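Local coordinates for protein germination-specific N-acetylmuramoyl-L-alanine amidase, Autolysin (PDB 7RAG) that probably cleaves the amide bond between N-acetylmuramic acid and L-alanine in peptidoglycan as a zinc-dependent amidase, and is allosterically activated by a lipoprotein during spore formation, at residues A102-S107 with I203-Y208; R145-T150 with E191-K196; L65-D70 with K91-I96. All coordinates share one frame; numbering follows the deposited sequence.

From the N terminus, contact 3 comes first: the chain leaves strand 62-65, runs through a loop and helix 82-99, and residues 91-96 return to touch 65-70. That short loop is complete before strand 104-111 begins, so contacts 3 and 1 follow in series. Contact 1 then spans the longest stretch, joining this strand to helix 191-211 near the C terminus. Contact 2 lies wholly within that span and pairs the end of helix 130-147 with the start of helix 191-211. None of the loops cross. Contacts 1 and 2 share helix 191-211 and meet directly, Ile203 CG2 lying 4.0 Å from Arg145 NH2, whereas contact 3 sits beside the zinc site, across the centre of the chain from contact 2.

Contact 1 (A102-S107 with I203-Y208); sequences ANMFVS and IGIQKY
Met104, present as selenomethionine, reaches from strand 104-111 to Ile205 and Tyr208 of helix 191-211, a worked example of a helix laid on the central sheet of an alpha/beta amidase. The short segments run nearly antiparallel, at 157°, with their axes 12.0 Å apart, and side chains alone bridge the gap; no hydrogen bond crosses it.

The tight part is made by Met104. Its chain stays extended through SE and then bends (chi3 -62°), which carries the methyl carbon across to the tyrosine. SE of Met104 rests 3.8 Å from CG2 of Ile205, the branch methyl, while CG1 of the same isoleucine is slightly farther away. The strand is held in the sheet on both sides: Met104 pairs by backbone hydrogen bonds with Ile20 of strand 18-23, and Phe105 with Val172 of strand 171-178.

Looser packing is found two residues along the strand, where Val106 CG2 and Ile205 CD1 are 4.3 Å apart. Val106 also touches Val172 and Ile174 of strand 171-178. The helix side turned from the sheet is partly exposed at Gln206 and Lys207, and both pack on Leu89 of the lipoprotein. Tyr208, itself partly exposed, is covered in part by Cys138 and Pro170; Met104 CE approaches its ring obliquely, 3.7 Å from CD2 and 3.8 Å from CE2.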
loop_
_atom_site.group_PDB
_atom_site.type_symbol
_atom_site.label_atom_id
_atom_site.label_comp_id
_atom_site.label_asym_id
_atom_site.label_seq_id
_atom_site.Cartn_x
_atom_site.Cartn_y
_atom_site.Cartn_z
ATOM N N ALA B 102 4.168 -26.571 19.172
ATOM C CA ALA B 102 4.550 -25.439 18.351
ATOM C C ALA B 102 3.866 -25.514 16.981
ATOM O O ALA B 102 3.277 -26.531 16.590
ATOM C CB ALA B 102 6.066 -25.398 18.195
ATOM N N ASN B 103 3.937 -24.410 16.250
ATOM C CA ASN B 103 3.417 -24.362 14.898
ATOM C C ASN B 103 4.488 -24.619 13.852
ATOM O O ASN B 103 4.157 -24.954 12.721
ATOM C CB ASN B 103 2.752 -23.003 14.644
ATOM C CG ASN B 103 1.660 -22.701 15.650
ATOM O OD1 ASN B 103 1.883 -22.011 16.641
ATOM N ND2 ASN B 103 0.484 -23.252 15.425
HETATM N N MSE B 104 5.762 -24.516 14.205
HETATM C CA MSE B 104 6.811 -24.530 13.191
HETATM C C MSE B 104 8.176 -24.762 13.819
HETATM O O MSE B 104 8.404 -24.396 14.962
HETATM C CB MSE B 104 6.788 -23.212 12.423
HETATM C CG MSE B 104 7.892 -23.041 11.422
HETATM SE SE MSE B 104 7.866 -21.220 10.719
HETATM C CE MSE B 104 6.072 -21.191 9.847
ATOM N N PHE B 105 9.071 -25.391 13.073
ATOM C CA PHE B 105 10.410 -25.703 13.539
ATOM C C PHE B 105 11.426 -25.229 12.512
ATOM O O PHE B 105 11.352 -25.627 11.342
ATOM C CB PHE B 105 10.572 -27.200 13.768
ATOM C CG PHE B 105 11.989 -27.612 14.034
ATOM C CD1 PHE B 105 12.570 -27.373 15.267
ATOM C CD2 PHE B 105 12.743 -28.243 13.055
ATOM C CE1 PHE B 105 13.882 -27.749 15.520
ATOM C CE2 PHE B 105 14.054 -28.621 13.296
ATOM C CZ PHE B 105 14.624 -28.375 14.524
ATOM N N VAL B 106 12.380 -24.406 12.950
ATOM C CA VAL B 106 13.438 -23.896 12.084
ATOM C C VAL B 106 14.781 -24.189 12.733
ATOM O O VAL B 106 15.035 -23.786 13.879
ATOM C CB VAL B 106 13.308 -22.383 11.799
ATOM C CG1 VAL B 106 14.465 -21.919 10.948
ATOM C CG2 VAL B 106 11.991 -22.076 11.110
ATOM N N SER B 107 15.646 -24.863 11.984
ATOM C CA SER B 107 16.981 -25.232 12.417
ATOM C C SER B 107 17.990 -24.409 11.625
ATOM O O SER B 107 17.868 -24.295 10.401
ATOM C CB SER B 107 17.201 -26.721 12.201
ATOM O OG SER B 107 18.465 -27.096 12.704
ATOM N N ILE B 203 11.358 -12.703 7.264
ATOM C CA ILE B 203 10.432 -12.318 6.207
ATOM C C ILE B 203 9.891 -13.556 5.502
ATOM O O ILE B 203 8.704 -13.622 5.174
ATOM C CB ILE B 203 11.103 -11.331 5.234
ATOM C CG1 ILE B 203 11.281 -9.974 5.923
ATOM C CG2 ILE B 203 10.272 -11.138 3.989
ATOM C CD1 ILE B 203 9.999 -9.453 6.549
ATOM N N GLY B 204 10.736 -14.562 5.267
ATOM C CA GLY B 204 10.240 -15.767 4.622
ATOM C C GLY B 204 9.140 -16.434 5.426
ATOM O O GLY B 204 8.084 -16.783 4.891
ATOM N N ILE B 205 9.373 -16.588 6.731
ATOM C CA ILE B 205 8.356 -17.100 7.647
ATOM C C ILE B 205 7.083 -16.271 7.537
ATOM O O ILE B 205 5.980 -16.809 7.431
ATOM C CB ILE B 205 8.899 -17.101 9.093
ATOM C CG1 ILE B 205 10.048 -18.092 9.264
ATOM C CG2 ILE B 205 7.803 -17.420 10.109
ATOM C CD1 ILE B 205 10.689 -18.004 10.629
ATOM N N GLN B 206 7.218 -14.949 7.563
ATOM C CA GLN B 206 6.034 -14.089 7.567
ATOM C C GLN B 206 5.228 -14.216 6.277
ATOM O O GLN B 206 3.995 -14.226 6.313
ATOM C CB GLN B 206 6.440 -12.639 7.810
ATOM C CG GLN B 206 6.980 -12.384 9.220
ATOM C CD GLN B 206 5.890 -12.316 10.274
ATOM O OE1 GLN B 206 5.012 -13.171 10.336
ATOM N NE2 GLN B 206 5.931 -11.272 11.106
ATOM N N LYS B 207 5.898 -14.310 5.129
ATOM C CA LYS B 207 5.179 -14.511 3.875
ATOM C C LYS B 207 4.458 -15.858 3.877
ATOM O O LYS B 207 3.248 -15.944 3.571
ATOM C CB LYS B 207 6.144 -14.404 2.692
ATOM C CG LYS B 207 6.634 -12.983 2.400
ATOM C CD LYS B 207 7.511 -12.955 1.138
ATOM C CE LYS B 207 8.181 -11.579 0.936
ATOM N NZ LYS B 207 7.251 -10.491 0.525
ATOM N N TYR B 208 5.183 -16.921 4.253
ATOM C CA TYR B 208 4.563 -18.237 4.335
ATOM C C TYR B 208 3.314 -18.200 5.214
ATOM O O TYR B 208 2.290 -18.806 4.881
ATOM C CB TYR B 208 5.566 -19.269 4.868
ATOM C CG TYR B 208 4.901 -20.570 5.213
ATOM C CD1 TYR B 208 4.557 -21.480 4.213
ATOM C CD2 TYR B 208 4.567 -20.878 6.526
ATOM C CE1 TYR B 208 3.915 -22.682 4.522
ATOM C CE2 TYR B 208 3.927 -22.072 6.844
ATOM C CZ TYR B 208 3.606 -22.964 5.838
ATOM O OH TYR B 208 2.969 -24.150 6.131
#

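Contact 2 (R145-T150 with E191-K196)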
loop_
_atom_site.group_PDB
_atom_site.type_symbol
_atom_site.label_atom_id
_atom_site.label_comp_id
_atom_site.label_asym_id
_atom_site.label_seq_id
_atom_site.Cartn_x
_atom_site.Cartn_y
_atom_site.Cartn_z
ATOM N N ARG B 145 16.650 -12.675 -2.225
ATOM C CA ARG B 145 16.348 -11.269 -2.498
ATOM C C ARG B 145 17.079 -10.346 -1.542
ATOM O O ARG B 145 17.567 -9.289 -1.950
ATOM C CB ARG B 145 14.847 -11.002 -2.416
ATOM C CG ARG B 145 14.474 -9.536 -2.613
ATOM C CD ARG B 145 12.993 -9.271 -2.305
ATOM N NE ARG B 145 12.633 -9.597 -0.923
ATOM C CZ ARG B 145 12.735 -8.748 0.102
ATOM N NH1 ARG B 145 13.180 -7.520 -0.086
ATOM N NH2 ARG B 145 12.391 -9.117 1.324
ATOM N N VAL B 146 17.160 -10.724 -0.269
ATOM C CA VAL B 146 17.716 -9.862 0.762
ATOM C C VAL B 146 19.225 -10.022 0.873
ATOM O O VAL B 146 19.950 -9.033 0.990
ATOM C CB VAL B 146 17.018 -10.168 2.103
ATOM C CG1 VAL B 146 17.654 -9.383 3.216
ATOM C CG2 VAL B 146 15.530 -9.869 2.007
ATOM N N VAL B 147 19.732 -11.247 0.855
ATOM C CA VAL B 147 21.131 -11.459 1.201
ATOM C C VAL B 147 22.030 -11.446 -0.028
ATOM O O VAL B 147 23.125 -10.884 -0.001
ATOM C CB VAL B 147 21.268 -12.776 1.986
ATOM C CG1 VAL B 147 22.723 -13.211 2.037
ATOM C CG2 VAL B 147 20.683 -12.615 3.388
ATOM N N ASP B 148 21.621 -12.087 -1.116
ATOM C CA ASP B 148 22.531 -12.249 -2.242
ATOM C C ASP B 148 21.698 -12.574 -3.484
ATOM O O ASP B 148 21.260 -13.717 -3.651
ATOM C CB ASP B 148 23.535 -13.342 -1.921
ATOM C CG ASP B 148 24.470 -13.635 -3.056
ATOM O OD1 ASP B 148 24.575 -12.794 -3.974
ATOM O OD2 ASP B 148 25.107 -14.710 -3.017
ATOM N N LYS B 149 21.522 -11.581 -4.361
ATOM C CA LYS B 149 20.740 -11.830 -5.564
ATOM C C LYS B 149 21.451 -12.782 -6.508
ATOM O O LYS B 149 20.811 -13.353 -7.398
ATOM C CB LYS B 149 20.425 -10.519 -6.270
ATOM C CG LYS B 149 19.419 -9.678 -5.521
ATOM C CD LYS B 149 19.171 -8.356 -6.228
ATOM C CE LYS B 149 18.187 -7.515 -5.429
ATOM N NZ LYS B 149 16.971 -8.301 -5.135
ATOM N N THR B 150 22.758 -12.965 -6.317
ATOM C CA THR B 150 23.529 -13.910 -7.111
ATOM C C THR B 150 23.069 -15.345 -6.885
ATOM O O THR B 150 23.174 -16.176 -7.791
ATOM C CB THR B 150 25.008 -13.764 -6.753
ATOM O OG1 THR B 150 25.764 -13.474 -7.920
ATOM C CG2 THR B 150 25.555 -15.018 -6.086
ATOM N N GLU B 191 28.405 -9.381 12.556
ATOM C CA GLU B 191 27.116 -9.244 13.229
ATOM C C GLU B 191 26.059 -8.630 12.318
ATOM O O GLU B 191 24.876 -8.994 12.406
ATOM C CB GLU B 191 27.275 -8.410 14.506
ATOM C CG GLU B 191 25.988 -8.257 15.308
ATOM C CD GLU B 191 26.226 -7.967 16.785
ATOM O OE1 GLU B 191 27.380 -7.624 17.138
ATOM O OE2 GLU B 191 25.262 -8.081 17.591
ATOM N N THR B 192 26.456 -7.728 11.417
ATOM C CA THR B 192 25.472 -7.106 10.537
ATOM C C THR B 192 25.002 -8.075 9.464
ATOM O O THR B 192 23.815 -8.098 9.105
ATOM C CB THR B 192 26.050 -5.851 9.908
ATOM O OG1 THR B 192 26.708 -5.088 10.925
ATOM C CG2 THR B 192 24.933 -5.022 9.312
ATOM N N TYR B 193 25.912 -8.890 8.941
ATOM C CA TYR B 193 25.494 -9.903 7.986
ATOM C C TYR B 193 24.587 -10.920 8.656
ATOM O O TYR B 193 23.587 -11.356 8.069
ATOM C CB TYR B 193 26.721 -10.573 7.374
ATOM C CG TYR B 193 26.441 -11.381 6.123
ATOM C CD1 TYR B 193 26.191 -10.756 4.916
ATOM C CD2 TYR B 193 26.457 -12.773 6.151
ATOM C CE1 TYR B 193 25.950 -11.486 3.776
ATOM C CE2 TYR B 193 26.211 -13.513 5.011
ATOM C CZ TYR B 193 25.955 -12.860 3.831
ATOM O OH TYR B 193 25.717 -13.580 2.686
ATOM N N GLN B 194 24.910 -11.300 9.892
ATOM C CA GLN B 194 24.046 -12.215 10.623
ATOM C C GLN B 194 22.648 -11.639 10.781
ATOM O O GLN B 194 21.652 -12.361 10.635
ATOM C CB GLN B 194 24.656 -12.533 11.981
ATOM C CG GLN B 194 26.038 -13.162 11.888
ATOM C CD GLN B 194 26.683 -13.303 13.251
ATOM O OE1 GLN B 194 26.192 -12.747 14.231
ATOM N NE2 GLN B 194 27.778 -14.057 13.325
ATOM N N GLU B 195 22.550 -10.336 11.060
ATOM C CA GLU B 195 21.229 -9.722 11.188
ATOM C C GLU B 195 20.482 -9.719 9.860
ATOM O O GLU B 195 19.262 -9.918 9.829
ATOM C CB GLU B 195 21.349 -8.309 11.744
ATOM C CG GLU B 195 21.842 -8.277 13.162
ATOM C CD GLU B 195 22.038 -6.864 13.697
ATOM O OE1 GLU B 195 21.829 -5.887 12.938
ATOM O OE2 GLU B 195 22.390 -6.730 14.890
ATOM N N LYS B 196 21.195 -9.485 8.758
ATOM C CA LYS B 196 20.570 -9.546 7.438
ATOM C C LYS B 196 19.952 -10.923 7.182
ATOM O O LYS B 196 18.814 -11.036 6.701
ATOM C CB LYS B 196 21.622 -9.210 6.384
ATOM C CG LYS B 196 21.108 -8.678 5.065
ATOM C CD LYS B 196 22.170 -7.763 4.419
ATOM C CE LYS B 196 21.671 -7.131 3.108
ATOM N NZ LYS B 196 22.633 -6.128 2.553
#
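Val147 and Tyr193 supply the closest apolar meeting between the end of helix 130-147 and the first turns of helix 191-211. The two side chains cross at about a right angle. CG1 of Val147 comes obliquely to the phenol end of the ring, 3.7 Å from Tyr193 CZ, and lies only 3.1 Å from Tyr193 OH, a tight approach for a methyl beside an oxygen. Tyr193 is sent toward the valine by its first torsion, which sets CG opposite the backbone N (chi1 -165°), and its ring packs as well on Leu187 and Leu188 of helix 182-188.

A second apolar strip is formed by the aliphatic part of Lys196. Lys196 CG sits 4.0 Å from CG1 of Val146, and the chain continues almost straight beyond that carbon, slanting across the valine.

Polar atoms enter through proximity rather than bonding, because no hydrogen bond joins the two segments. Lys196 CE stands 3.3 Å from Val146 O, bringing the methylene next to the ammonium up to a carbonyl near the helix end.

The hydrogen bonds are local. Where the chain leaves the helix, Thr150 N donates to Asp148 OD1 at 3.0 Å, closing an Asx turn; the donor comes from above the carboxylate plane, 61° out of it, and the bond is bent (138°).

Salt bridges reach both proteins: Arg145 pairs with Asp85 of the lipoprotein and with Glu142 of its own chain. Val146 and Lys196 both touch Ile83 of that lipoprotein. The arrangement is thus a pairing of two neighbouring helices of the alpha/beta amidase fold, at the surface that receives the lipoprotein.

Contact 3 (L65-D70 with K91-I96)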
loop_
_atom_site.group_PDB
_atom_site.type_symbol
_atom_site.label_atom_id
_atom_site.label_comp_id
_atom_site.label_asym_id
_atom_site.label_seq_id
_atom_site.Cartn_x
_atom_site.Cartn_y
_atom_site.Cartn_z
ATOM N N LEU B 65 13.340 -22.169 22.116
ATOM C CA LEU B 65 14.717 -22.404 21.715
ATOM C C LEU B 65 15.139 -23.801 22.144
ATOM O O LEU B 65 14.751 -24.268 23.216
ATOM C CB LEU B 65 15.638 -21.355 22.345
ATOM C CG LEU B 65 15.441 -19.902 21.898
ATOM C CD1 LEU B 65 16.199 -18.930 22.831
ATOM C CD2 LEU B 65 15.867 -19.739 20.432
ATOM N N THR B 66 15.918 -24.482 21.308
ATOM C CA THR B 66 16.598 -25.664 21.836
ATOM C C THR B 66 17.792 -25.260 22.691
ATOM O O THR B 66 18.090 -25.912 23.695
ATOM C CB THR B 66 17.048 -26.610 20.721
ATOM O OG1 THR B 66 17.868 -25.893 19.791
ATOM C CG2 THR B 66 15.860 -27.212 20.017
ATOM N N ARG B 67 18.491 -24.199 22.309
ATOM C CA ARG B 67 19.595 -23.712 23.111
ATOM C C ARG B 67 19.630 -22.196 23.046
ATOM O O ARG B 67 19.367 -21.588 22.008
ATOM C CB ARG B 67 20.944 -24.295 22.669
ATOM C CG ARG B 67 21.265 -24.045 21.221
ATOM C CD ARG B 67 22.575 -24.682 20.836
ATOM N NE ARG B 67 23.647 -23.712 20.938
ATOM C CZ ARG B 67 24.416 -23.291 19.942
ATOM N NH1 ARG B 67 24.284 -23.770 18.713
ATOM N NH2 ARG B 67 25.348 -22.392 20.212
ATOM N N GLU B 68 19.947 -21.605 24.176
ATOM C CA GLU B 68 20.001 -20.177 24.356
ATOM C C GLU B 68 21.428 -19.700 24.536
ATOM O O GLU B 68 21.685 -18.493 24.503
ATOM C CB GLU B 68 19.146 -19.820 25.584
ATOM C CG GLU B 68 19.086 -18.396 25.979
ATOM C CD GLU B 68 18.266 -18.221 27.232
ATOM O OE1 GLU B 68 18.724 -18.638 28.341
ATOM O OE2 GLU B 68 17.155 -17.667 27.091
ATOM N N ASP B 69 22.361 -20.624 24.707
ATOM C CA ASP B 69 23.741 -20.325 25.033
ATOM C C ASP B 69 24.603 -21.430 24.439
ATOM O O ASP B 69 24.121 -22.265 23.669
ATOM C CB ASP B 69 23.909 -20.198 26.553
ATOM C CG ASP B 69 23.453 -21.444 27.304
ATOM O OD1 ASP B 69 23.189 -22.497 26.677
ATOM O OD2 ASP B 69 23.353 -21.361 28.542
ATOM N N ASP B 70 25.877 -21.461 24.827
ATOM C CA ASP B 70 26.808 -22.435 24.271
ATOM C C ASP B 70 26.820 -23.674 25.156
ATOM O O ASP B 70 27.723 -23.900 25.957
ATOM C CB ASP B 70 28.196 -21.844 24.123
ATOM C CG ASP B 70 29.117 -22.765 23.366
ATOM O OD1 ASP B 70 28.578 -23.655 22.659
ATOM O OD2 ASP B 70 30.362 -22.618 23.485
ATOM N N LYS B 91 18.331 -36.447 20.573
ATOM C CA LYS B 91 17.095 -36.948 21.172
ATOM C C LYS B 91 16.409 -35.866 22.001
ATOM O O LYS B 91 15.179 -35.737 21.973
ATOM C CB LYS B 91 17.374 -38.188 22.030
ATOM N N ASN B 92 17.184 -35.080 22.749
ATOM C CA ASN B 92 16.577 -34.065 23.601
ATOM C C ASN B 92 15.928 -32.948 22.779
ATOM O O ASN B 92 14.809 -32.508 23.090
ATOM C CB ASN B 92 17.627 -33.519 24.559
ATOM C CG ASN B 92 17.937 -34.504 25.695
ATOM O OD1 ASN B 92 17.030 -35.077 26.291
ATOM N ND2 ASN B 92 19.220 -34.712 25.978
ATOM N N ARG B 93 16.615 -32.486 21.722
ATOM C CA ARG B 93 16.002 -31.545 20.786
ATOM C C ARG B 93 14.729 -32.125 20.168
ATOM O O ARG B 93 13.714 -31.425 20.023
ATOM C CB ARG B 93 17.011 -31.178 19.710
ATOM C CG ARG B 93 18.312 -30.725 20.304
ATOM C CD ARG B 93 19.213 -30.003 19.326
ATOM N NE ARG B 93 20.401 -29.556 20.041
ATOM C CZ ARG B 93 21.186 -28.535 19.695
ATOM N NH1 ARG B 93 20.928 -27.801 18.618
ATOM N NH2 ARG B 93 22.238 -28.240 20.447
ATOM N N LYS B 94 14.749 -33.416 19.821
ATOM C CA LYS B 94 13.547 -34.028 19.275
ATOM C C LYS B 94 12.401 -33.976 20.274
ATOM O O LYS B 94 11.247 -33.762 19.886
ATOM C CB LYS B 94 13.815 -35.471 18.857
ATOM C CG LYS B 94 12.765 -36.015 17.897
ATOM C CD LYS B 94 12.881 -35.296 16.555
ATOM C CE LYS B 94 11.787 -35.696 15.604
ATOM N NZ LYS B 94 12.002 -35.095 14.270
ATOM N N GLU B 95 12.690 -34.197 21.562
ATOM C CA GLU B 95 11.615 -34.178 22.556
ATOM C C GLU B 95 11.064 -32.765 22.731
ATOM O O GLU B 95 9.859 -32.579 22.958
ATOM C CB GLU B 95 12.093 -34.740 23.890
ATOM N N ILE B 96 11.937 -31.762 22.636
ATOM C CA ILE B 96 11.460 -30.384 22.673
ATOM C C ILE B 96 10.495 -30.135 21.524
ATOM O O ILE B 96 9.459 -29.488 21.700
ATOM C CB ILE B 96 12.641 -29.407 22.655
ATOM C CG1 ILE B 96 13.413 -29.531 23.961
ATOM C CG2 ILE B 96 12.160 -27.975 22.428
ATOM C CD1 ILE B 96 14.667 -28.729 23.986
#
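Arg67 and Arg93 bring two guanidinium groups close together with their planes 45° apart, so they are not stacked. The Arg67 group is held at its edge: NE donates to Asp69 O at 3.1 Å, almost straight (173°) and within the guanidinium plane. Its NH1 bonds to Ala23 O. The Arg93 group is approached obliquely by two atoms of the loop, Arg67 CD at 3.6 Å from NH2 and Thr66 OG1 at 3.8 Å from NH1. The first two torsions of Arg67 bring CD to Arg93; the turn at chi3 (-95°) then swings NE back to its own loop.

The charged ends stay apart, Arg67 NE lying 4.8 Å from Arg93 NH2. Their nearness is probably eased by Asp22, whose OD1 takes both a salt bridge from Arg93 NH1 and a hydrogen bond from Thr66 OG1. Sharing this one carboxylate oxygen probably draws the hydroxyl and the guanidinium together, although no bond joins them. Arg93 is gripped further, NE by Asn89 OD1 and NH2 by His25 O, which together should fix the rotation of the group.

Apolar contact completes the join. Thr66 CG2 packs 4.1 Å from Arg93 CB, at the base of the arginine, and Ile96 CD1 reaches Thr66 CA at 4.2 Å. Ile96 and Arg93 also touch Leu73 of the intervening loop.

This is a second shell around a zinc site. His25, Glu41 and His109 bind the metal; Arg93 holds the backbone carbonyl of the first of these ligands, and the Arg67 side chain lies about 5 Å from that of His25. A loop leaving strand 62-65 and the helix 82-99 thus meet beside the metal centre of an Amidase_3-family enzyme.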